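Local coordinates for protein FACT complex subunit SPT16 (PDB 6A8M) that probably acts, as a subunit of the FACT histone chaperone complex, in reorganizing nucleosomes during transcription, replication and repair, the chain here being its N-terminal, peptidase-like part, at residues 318-323 with 351-356; 67-72 with 119-124; 169-174 with 375-380. All blocks are in the same frame, centred on the assembly; numbering follows the deposited sequence.

The chain is the N-terminal part of SPT16, and the three contacts sample its two lobes and the junction between them. Interaction 2 comes first along the sequence and packs helix 113-128 on the mixed sheet of the N-terminal lobe. Interaction 3 then joins helix 167-174, directly after that sheet's last strand, to a turn leading into strand 379-381 of the M24 peptidase-like region. Interaction 1 lies between the two segments of interaction 3 in sequence and pairs helix 312-332 with the end of helix 339-353. Centres of interactions 1 and 2 are 55 Å apart, on opposite sides of the chain's centre; interaction 3 is 29 Å and 26 Å from them, bridging the lobes.

Interaction 1 (318-323 with 351-356); sequences YDFLLL and NSKKPE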
loop_
_atom_site.group_PDB
_atom_site.type_symbol
_atom_site.label_atom_id
_atom_site.label_comp_id
_atom_site.label_asym_id
_atom_site.label_seq_id
_atom_site.Cartn_x
_atom_site.Cartn_y
_atom_site.Cartn_z
ATOM N N TYR A 318 9.069 -22.197 14.285
ATOM C CA TYR A 318 7.846 -21.825 13.585
ATOM C C TYR A 318 6.670 -21.744 14.550
ATOM O O TYR A 318 5.825 -20.853 14.433
ATOM C CB TYR A 318 7.530 -22.793 12.447
ATOM C CG TYR A 318 6.265 -22.359 11.738
ATOM C CD1 TYR A 318 6.300 -21.363 10.776
ATOM C CD2 TYR A 318 5.030 -22.884 12.088
ATOM C CE1 TYR A 318 5.133 -20.925 10.145
ATOM C CE2 TYR A 318 3.854 -22.459 11.457
ATOM C CZ TYR A 318 3.923 -21.475 10.486
ATOM O OH TYR A 318 2.783 -21.022 9.857
ATOM N N ASP A 319 6.593 -22.674 15.502
ATOM C CA ASP A 319 5.543 -22.588 16.515
ATOM C C ASP A 319 5.629 -21.275 17.269
ATOM O O ASP A 319 4.605 -20.632 17.534
ATOM C CB ASP A 319 5.644 -23.759 17.494
ATOM C CG ASP A 319 5.253 -25.085 16.870
ATOM O OD1 ASP A 319 4.574 -25.077 15.813
ATOM O OD2 ASP A 319 5.613 -26.130 17.460
ATOM N N PHE A 320 6.845 -20.878 17.647
ATOM C CA PHE A 320 7.044 -19.599 18.323
ATOM C C PHE A 320 6.627 -18.429 17.445
ATOM O O PHE A 320 5.983 -17.489 17.921
ATOM C CB PHE A 320 8.505 -19.436 18.743
ATOM C CG PHE A 320 8.830 -18.031 19.135
ATOM C CD1 PHE A 320 8.445 -17.559 20.369
ATOM C CD2 PHE A 320 9.441 -17.157 18.231
ATOM C CE1 PHE A 320 8.709 -16.255 20.733
ATOM C CE2 PHE A 320 9.694 -15.849 18.582
ATOM C CZ PHE A 320 9.328 -15.399 19.824
ATOM N N LEU A 321 7.001 -18.457 16.159
ATOM C CA LEU A 321 6.637 -17.371 15.252
ATOM C C LEU A 321 5.129 -17.150 15.237
ATOM O O LEU A 321 4.663 -16.005 15.247
ATOM C CB LEU A 321 7.153 -17.679 13.843
ATOM C CG LEU A 321 6.837 -16.711 12.713
ATOM C CD1 LEU A 321 7.500 -15.369 12.984
ATOM C CD2 LEU A 321 7.330 -17.308 11.399
ATOM N N LEU A 322 4.347 -18.238 15.252
ATOM C CA LEU A 322 2.893 -18.105 15.334
ATOM C C LEU A 322 2.461 -17.405 16.613
ATOM O O LEU A 322 1.575 -16.536 16.585
ATOM C CB LEU A 322 2.225 -19.476 15.269
ATOM C CG LEU A 322 2.113 -20.147 13.916
ATOM C CD1 LEU A 322 1.484 -21.539 14.107
ATOM C CD2 LEU A 322 1.296 -19.289 12.944
ATOM N N LEU A 323 3.044 -17.806 17.746
ATOM C CA LEU A 323 2.714 -17.204 19.037
ATOM C C LEU A 323 3.088 -15.733 19.069
ATOM O O LEU A 323 2.367 -14.915 19.647
ATOM C CB LEU A 323 3.432 -17.956 20.162
ATOM C CG LEU A 323 3.000 -19.419 20.330
ATOM C CD1 LEU A 323 3.773 -20.114 21.420
ATOM C CD2 LEU A 323 1.502 -19.468 20.625
ATOM N N ASN A 351 12.712 -11.971 23.491
ATOM C CA ASN A 351 13.729 -12.057 24.535
ATOM C C ASN A 351 13.276 -12.997 25.636
ATOM O O ASN A 351 14.085 -13.734 26.220
ATOM C CB ASN A 351 14.003 -10.660 25.091
ATOM C CG ASN A 351 14.964 -10.668 26.272
ATOM O OD1 ASN A 351 16.180 -10.603 26.086
ATOM N ND2 ASN A 351 14.423 -10.736 27.493
ATOM N N SER A 352 11.973 -12.985 25.924
ATOM C CA SER A 352 11.434 -13.853 26.961
ATOM C C SER A 352 11.542 -15.319 26.571
ATOM O O SER A 352 11.987 -16.153 27.371
ATOM C CB SER A 352 9.974 -13.503 27.234
ATOM O OG SER A 352 9.499 -14.287 28.310
ATOM N N LYS A 353 11.089 -15.659 25.369
ATOM C CA LYS A 353 10.879 -17.047 24.982
ATOM C C LYS A 353 11.986 -17.621 24.108
ATOM O O LYS A 353 12.279 -18.816 24.214
ATOM C CB LYS A 353 9.549 -17.180 24.237
ATOM C CG LYS A 353 8.387 -16.441 24.903
ATOM C CD LYS A 353 7.962 -17.122 26.184
ATOM C CE LYS A 353 6.555 -16.679 26.586
ATOM N NZ LYS A 353 6.094 -17.371 27.826
ATOM N N LYS A 354 12.613 -16.810 23.251
ATOM C CA LYS A 354 13.500 -17.320 22.202
ATOM C C LYS A 354 14.638 -16.340 21.953
ATOM O O LYS A 354 14.767 -15.775 20.858
ATOM C CB LYS A 354 12.714 -17.551 20.912
ATOM C CG LYS A 354 11.762 -18.726 20.928
ATOM C CD LYS A 354 12.504 -20.039 21.156
ATOM C CE LYS A 354 11.657 -21.222 20.766
ATOM N NZ LYS A 354 12.355 -22.507 21.071
ATOM N N PRO A 355 15.514 -16.141 22.937
ATOM C CA PRO A 355 16.600 -15.169 22.741
ATOM C C PRO A 355 17.559 -15.549 21.623
ATOM O O PRO A 355 18.210 -14.662 21.044
ATOM C CB PRO A 355 17.289 -15.133 24.113
ATOM C CG PRO A 355 16.903 -16.428 24.775
ATOM C CD PRO A 355 15.524 -16.719 24.291
ATOM N N GLU A 356 17.625 -16.827 21.253
ATOM C CA GLU A 356 18.419 -17.217 20.091
ATOM C C GLU A 356 17.910 -16.597 18.797
ATOM O O GLU A 356 18.647 -16.598 17.801
ATOM C CB GLU A 356 18.443 -18.738 19.953
ATOM C CG GLU A 356 17.065 -19.342 19.776
ATOM C CD GLU A 356 16.516 -19.902 21.085
ATOM O OE1 GLU A 356 16.117 -21.085 21.090
ATOM O OE2 GLU A 356 16.496 -19.168 22.110
#
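The Phe320 ring carries Lys354 over one face, while Lys353 comes to it obliquely, at neither a clear face nor a clear edge. Over the face, Lys354 CG stands 3.7 Å from the ring centroid and 19° off the normal, which meets the geometry of a CH-pi contact. Lys354 CG sits toward the rim, 3.5 Å from Phe320 CG. Lys354 CB lies 4.2 Å from Phe320 CZ, and CE of the same lysine returns to within 4.1 Å of Phe320 CB. The two side chains thus run antiparallel, each passing the other's base. A bend in the lysine at chi2 (-61°) turns its chain back beside the phenylalanine toward Phe320 CB, and it ends in an ammonium group beyond the ring. Lys353 touches with its CB, 3.7 Å from Phe320 CE1, before its own amine heads off.

Lys354 is the first residue to leave helical angles after helix 339-353, so the ring packs where that helix ends. Ile350 and Leu357 also touch Phe320, as does Phe401 on strand 394-405, which places the ring between the two helices and the sheet of the peptidase-like fold. No hydrogen bond or salt bridge joins the segments. The chemistry is therefore that of lysine methylenes used as apolar surface: aliphatic carbons shield a buried aromatic ring, while the amines lie beyond the ring.

Interaction 2 (67-72 with 119-124); sequences AVFKEG and EDLVER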
loop_
_atom_site.group_PDB
_atom_site.type_symbol
_atom_site.label_atom_id
_atom_site.label_comp_id
_atom_site.label_asym_id
_atom_site.label_seq_id
_atom_site.Cartn_x
_atom_site.Cartn_y
_atom_site.Cartn_z
ATOM N N ALA A 67 -4.786 21.798 -7.276
ATOM C CA ALA A 67 -4.268 22.684 -6.247
ATOM C C ALA A 67 -5.360 22.951 -5.229
ATOM O O ALA A 67 -6.528 23.105 -5.594
ATOM C CB ALA A 67 -3.766 24.000 -6.834
ATOM N N VAL A 68 -4.979 22.997 -3.951
ATOM C CA VAL A 68 -5.942 23.093 -2.854
ATOM C C VAL A 68 -5.636 24.333 -2.027
ATOM O O VAL A 68 -4.472 24.627 -1.743
ATOM C CB VAL A 68 -5.922 21.841 -1.948
ATOM C CG1 VAL A 68 -7.082 21.911 -0.988
ATOM C CG2 VAL A 68 -5.993 20.529 -2.792
ATOM N N PHE A 69 -6.694 25.053 -1.641
ATOM C CA PHE A 69 -6.608 26.282 -0.857
ATOM C C PHE A 69 -7.674 26.246 0.234
ATOM O O PHE A 69 -8.578 25.406 0.214
ATOM C CB PHE A 69 -6.819 27.528 -1.733
ATOM C CG PHE A 69 -5.982 27.551 -2.972
ATOM C CD1 PHE A 69 -6.401 26.914 -4.129
ATOM C CD2 PHE A 69 -4.778 28.236 -2.989
ATOM C CE1 PHE A 69 -5.614 26.932 -5.268
ATOM C CE2 PHE A 69 -4.003 28.266 -4.122
ATOM C CZ PHE A 69 -4.411 27.616 -5.260
ATOM N N LYS A 70 -7.595 27.195 1.177
ATOM C CA LYS A 70 -8.661 27.312 2.176
ATOM C C LYS A 70 -10.029 27.460 1.521
ATOM O O LYS A 70 -11.004 26.810 1.934
ATOM C CB LYS A 70 -8.407 28.500 3.107
ATOM C CG LYS A 70 -9.620 28.811 4.012
ATOM C CD LYS A 70 -9.387 29.942 5.013
ATOM C CE LYS A 70 -10.719 30.239 5.738
ATOM N NZ LYS A 70 -10.655 31.196 6.875
ATOM N N GLU A 71 -10.132 28.299 0.498
ATOM C CA GLU A 71 -11.436 28.679 -0.031
ATOM C C GLU A 71 -11.811 27.934 -1.307
ATOM O O GLU A 71 -12.886 28.196 -1.866
ATOM C CB GLU A 71 -11.491 30.196 -0.287
ATOM C CG GLU A 71 -10.871 31.073 0.814
ATOM C CD GLU A 71 -11.716 31.187 2.086
ATOM O OE1 GLU A 71 -11.488 32.157 2.849
ATOM O OE2 GLU A 71 -12.599 30.325 2.331
ATOM N N GLY A 72 -10.967 27.032 -1.792
ATOM C CA GLY A 72 -11.311 26.335 -3.016
ATOM C C GLY A 72 -10.221 25.413 -3.517
ATOM O O GLY A 72 -9.223 25.140 -2.842
ATOM N N GLU A 119 0.583 29.892 -15.087
ATOM C CA GLU A 119 0.946 31.217 -14.595
ATOM C C GLU A 119 -0.167 31.794 -13.725
ATOM O O GLU A 119 0.101 32.329 -12.641
ATOM C CB GLU A 119 1.274 32.148 -15.769
ATOM C CG GLU A 119 2.591 31.783 -16.445
ATOM C CD GLU A 119 2.760 32.384 -17.834
ATOM O OE1 GLU A 119 1.800 32.980 -18.368
ATOM O OE2 GLU A 119 3.872 32.258 -18.393
ATOM N N ASP A 120 -1.420 31.695 -14.193
ATOM C CA ASP A 120 -2.585 32.064 -13.378
ATOM C C ASP A 120 -2.562 31.360 -12.027
ATOM O O ASP A 120 -2.803 31.978 -10.983
ATOM C CB ASP A 120 -3.885 31.692 -14.089
ATOM C CG ASP A 120 -4.130 32.482 -15.341
ATOM O OD1 ASP A 120 -3.379 33.446 -15.604
ATOM O OD2 ASP A 120 -5.091 32.109 -16.060
ATOM N N LEU A 121 -2.295 30.051 -12.032
ATOM C CA LEU A 121 -2.322 29.298 -10.784
ATOM C C LEU A 121 -1.216 29.757 -9.837
ATOM O O LEU A 121 -1.448 29.903 -8.633
ATOM C CB LEU A 121 -2.211 27.804 -11.068
ATOM C CG LEU A 121 -2.160 27.004 -9.763
ATOM C CD1 LEU A 121 -3.529 26.987 -9.084
ATOM C CD2 LEU A 121 -1.630 25.648 -9.996
ATOM N N VAL A 122 -0.015 30.018 -10.367
ATOM C CA VAL A 122 1.066 30.560 -9.542
ATOM C C VAL A 122 0.650 31.875 -8.875
ATOM O O VAL A 122 1.021 32.139 -7.725
ATOM C CB VAL A 122 2.349 30.711 -10.387
ATOM C CG1 VAL A 122 3.171 31.879 -9.910
ATOM C CG2 VAL A 122 3.152 29.416 -10.313
ATOM N N GLU A 123 -0.138 32.709 -9.564
ATOM C CA GLU A 123 -0.630 33.934 -8.933
ATOM C C GLU A 123 -1.481 33.612 -7.705
ATOM O O GLU A 123 -1.322 34.224 -6.638
ATOM C CB GLU A 123 -1.428 34.778 -9.931
ATOM C CG GLU A 123 -0.622 35.329 -11.112
ATOM C CD GLU A 123 0.553 36.198 -10.684
ATOM O OE1 GLU A 123 0.326 37.348 -10.242
ATOM O OE2 GLU A 123 1.705 35.730 -10.806
ATOM N N ARG A 124 -2.387 32.646 -7.831
ATOM C CA ARG A 124 -3.200 32.278 -6.678
ATOM C C ARG A 124 -2.345 31.667 -5.567
ATOM O O ARG A 124 -2.577 31.939 -4.383
ATOM C CB ARG A 124 -4.321 31.332 -7.113
ATOM C CG ARG A 124 -5.446 31.221 -6.101
ATOM C CD ARG A 124 -6.630 30.435 -6.635
ATOM N NE ARG A 124 -7.127 30.964 -7.906
ATOM C CZ ARG A 124 -8.340 30.704 -8.390
ATOM N NH1 ARG A 124 -9.173 29.927 -7.698
ATOM N NH2 ARG A 124 -8.723 31.220 -9.551
#
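Apolar contacts join Leu121 to both Ala67 and Phe69. Leu121 CD1 lies 3.7 Å from Ala67 CB and also meets the edge of the phenylalanine ring, near the ring plane, 4.0 Å from Phe69 CZ. With CG anti to the backbone N (chi1 177°), Leu121 can reach the sheet although the bond from CA to CB does not aim at it.

The CH-pi contact belongs to Arg124, whose aliphatic part lies over one face of Phe69, the two side chains running roughly perpendicular. Arg124 CD stands 4.1 Å from the ring centroid, 21° off the normal, and Arg124 CG is 3.8 Å from Phe69 CE2. The guanidinium plane is inclined 46° to the ring, so it does not stack flat; its NH1 instead forms a salt bridge with Glu103 on strand 101-106.

Were Phe69 replaced by alanine, the Arg124 methylenes would probably lose the ring they lie on, and a gap is likely to open beside Leu121.

Backbone bonding from Phe69 N to Gly72 O, at 2.8 Å, closes the hairpin between strands 64-68 and 72-77. Helix 113-128 therefore packs against this hairpin on one face of the mixed sheet, an alpha/beta layering of the SPT16 N-terminal lobe.

Interaction 3 (169-174 with 375-380); sequences GLSSLW and DSQFVL
Ser171 OG and Asp375 CG both stand anti to their backbone N: chi1 is 165° for the serine, which carries OG out toward the turn, and -173° for the aspartate, which brings its carboxylate to meet that hydroxyl. The resulting hydrogen bond runs from Ser171 OG to Asp375 OD2, with a short separation of 2.5 Å, and enters on the syn lone pair, the side of the other carboxylate oxygen. The second oxygen faces its own loop. Asp375 OD1 accepts from Gln377 N at 2.9 Å, on the anti side and 29° out of the carboxylate plane, in a bent bond. One carboxylate thus ties the helix to the turn and also braces the turn.

A water lies within hydrogen-bonding distance of both Ser171 O (2.8 Å) and Asp375 OD2 (2.7 Å) and can bridge them, though it has other acceptors nearby. Gln377 contributes carbon contact: its CB is 3.6 Å from Ser171 OG, packing beside the buried hydroxyl. Arg387 NH1 also hydrogen-bonds to Ser171 OG, so this oxygen has both the carboxylate and a guanidinium group as partners, and the nearby positive charge would probably help stabilize Asp375 as a carboxylate.

The backbone bond from Phe378 N to Asp375 O, 2.9 Å, closes a type I beta turn, while the bond to OD1 makes an Asx turn, from Asp375 to Gln377, within it. Through this doubly fastened turn, the edge of the peptidase-like region's antiparallel sheet meets helix 167-174, which packs on helices 9-22 and 48-57: a polar junction between the N-terminal and M24 peptidase-like lobes.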
loop_
_atom_site.group_PDB
_atom_site.type_symbol
_atom_site.label_atom_id
_atom_site.label_comp_id
_atom_site.label_asym_id
_atom_site.label_seq_id
_atom_site.Cartn_x
_atom_site.Cartn_y
_atom_site.Cartn_z
ATOM N N GLY A 169 1.890 14.459 6.374
ATOM C CA GLY A 169 0.522 14.939 6.473
ATOM C C GLY A 169 -0.450 14.082 5.684
ATOM O O GLY A 169 -1.527 13.738 6.174
ATOM N N LEU A 170 -0.090 13.733 4.447
ATOM C CA LEU A 170 -0.975 12.881 3.660
ATOM C C LEU A 170 -1.128 11.507 4.299
ATOM O O LEU A 170 -2.233 10.948 4.334
ATOM C CB LEU A 170 -0.451 12.769 2.228
ATOM C CG LEU A 170 -0.533 14.063 1.398
ATOM C CD1 LEU A 170 0.192 13.942 0.070
ATOM C CD2 LEU A 170 -1.959 14.523 1.182
ATOM N N SER A 171 -0.035 10.946 4.821
ATOM C CA SER A 171 -0.117 9.632 5.457
ATOM C C SER A 171 -1.130 9.637 6.603
ATOM O O SER A 171 -1.955 8.719 6.724
ATOM C CB SER A 171 1.263 9.215 5.957
ATOM O OG SER A 171 1.169 8.128 6.862
ATOM N N SER A 172 -1.066 10.660 7.470
ATOM C CA SER A 172 -2.027 10.771 8.567
ATOM C C SER A 172 -3.447 10.958 8.048
ATOM O O SER A 172 -4.400 10.409 8.610
ATOM C CB SER A 172 -1.646 11.935 9.478
ATOM O OG SER A 172 -0.320 11.775 9.941
ATOM N N LEU A 173 -3.612 11.747 6.987
ATOM C CA LEU A 173 -4.946 12.001 6.455
ATOM C C LEU A 173 -5.568 10.734 5.875
ATOM O O LEU A 173 -6.777 10.514 6.019
ATOM C CB LEU A 173 -4.861 13.095 5.397
ATOM C CG LEU A 173 -6.095 13.469 4.596
ATOM C CD1 LEU A 173 -6.982 14.384 5.412
ATOM C CD2 LEU A 173 -5.639 14.141 3.311
ATOM N N TRP A 174 -4.757 9.889 5.226
ATOM C CA TRP A 174 -5.207 8.678 4.522
ATOM C C TRP A 174 -5.381 7.475 5.429
ATOM O O TRP A 174 -5.944 6.465 4.990
ATOM C CB TRP A 174 -4.190 8.254 3.436
ATOM C CG TRP A 174 -4.112 9.149 2.305
ATOM C CD1 TRP A 174 -5.101 9.951 1.823
ATOM C CD2 TRP A 174 -2.972 9.379 1.491
ATOM N NE1 TRP A 174 -4.635 10.674 0.742
ATOM C CE2 TRP A 174 -3.331 10.345 0.526
ATOM C CE3 TRP A 174 -1.679 8.871 1.486
ATOM C CZ2 TRP A 174 -2.440 10.798 -0.443
ATOM C CZ3 TRP A 174 -0.805 9.309 0.518
ATOM C CH2 TRP A 174 -1.190 10.275 -0.432
ATOM N N ASP A 375 3.465 2.223 3.828
ATOM C CA ASP A 375 3.536 3.613 4.273
ATOM C C ASP A 375 4.780 3.770 5.133
ATOM O O ASP A 375 4.794 3.408 6.317
ATOM C CB ASP A 375 2.271 3.981 5.026
ATOM C CG ASP A 375 2.201 5.459 5.371
ATOM O OD1 ASP A 375 3.247 6.154 5.379
ATOM O OD2 ASP A 375 1.082 5.910 5.680
ATOM N N SER A 376 5.832 4.350 4.541
ATOM C CA SER A 376 7.103 4.523 5.229
ATOM C C SER A 376 7.029 5.505 6.378
ATOM O O SER A 376 7.965 5.558 7.179
ATOM C CB SER A 376 8.158 4.986 4.236
ATOM O OG SER A 376 8.313 3.989 3.241
ATOM N N GLN A 377 5.962 6.297 6.453
ATOM C CA GLN A 377 5.704 7.180 7.576
ATOM C C GLN A 377 5.098 6.453 8.764
ATOM O O GLN A 377 4.897 7.074 9.805
ATOM C CB GLN A 377 4.740 8.294 7.156
ATOM C CG GLN A 377 5.165 9.080 5.934
ATOM C CD GLN A 377 6.423 9.862 6.190
ATOM O OE1 GLN A 377 6.577 10.481 7.247
ATOM N NE2 GLN A 377 7.342 9.835 5.231
ATOM N N PHE A 378 4.758 5.179 8.620
ATOM C CA PHE A 378 4.103 4.434 9.698
ATOM C C PHE A 378 4.607 2.995 9.626
ATOM O O PHE A 378 3.851 2.051 9.448
ATOM C CB PHE A 378 2.584 4.550 9.571
ATOM C CG PHE A 378 1.814 4.309 10.853
ATOM C CD1 PHE A 378 2.166 3.293 11.738
ATOM C CD2 PHE A 378 0.701 5.081 11.150
ATOM C CE1 PHE A 378 1.433 3.062 12.917
ATOM C CE2 PHE A 378 -0.030 4.878 12.322
ATOM C CZ PHE A 378 0.330 3.877 13.215
ATOM N N VAL A 379 5.941 2.829 9.727
ATOM C CA VAL A 379 6.574 1.520 9.831
ATOM C C VAL A 379 6.597 1.109 11.294
ATOM O O VAL A 379 6.850 1.938 12.182
ATOM C CB VAL A 379 7.992 1.546 9.228
ATOM C CG1 VAL A 379 8.698 0.245 9.467
ATOM C CG2 VAL A 379 7.923 1.794 7.700
ATOM N N LEU A 380 6.341 -0.179 11.557
ATOM C CA LEU A 380 6.265 -0.666 12.930
ATOM C C LEU A 380 7.668 -1.042 13.392
ATOM O O LEU A 380 8.054 -2.211 13.426
ATOM C CB LEU A 380 5.290 -1.834 13.025
ATOM C CG LEU A 380 3.868 -1.510 12.551
ATOM C CD1 LEU A 380 2.962 -2.754 12.622
ATOM C CD2 LEU A 380 3.278 -0.376 13.383
HETATM O O HOH W 1 -1.640 6.193 5.447
#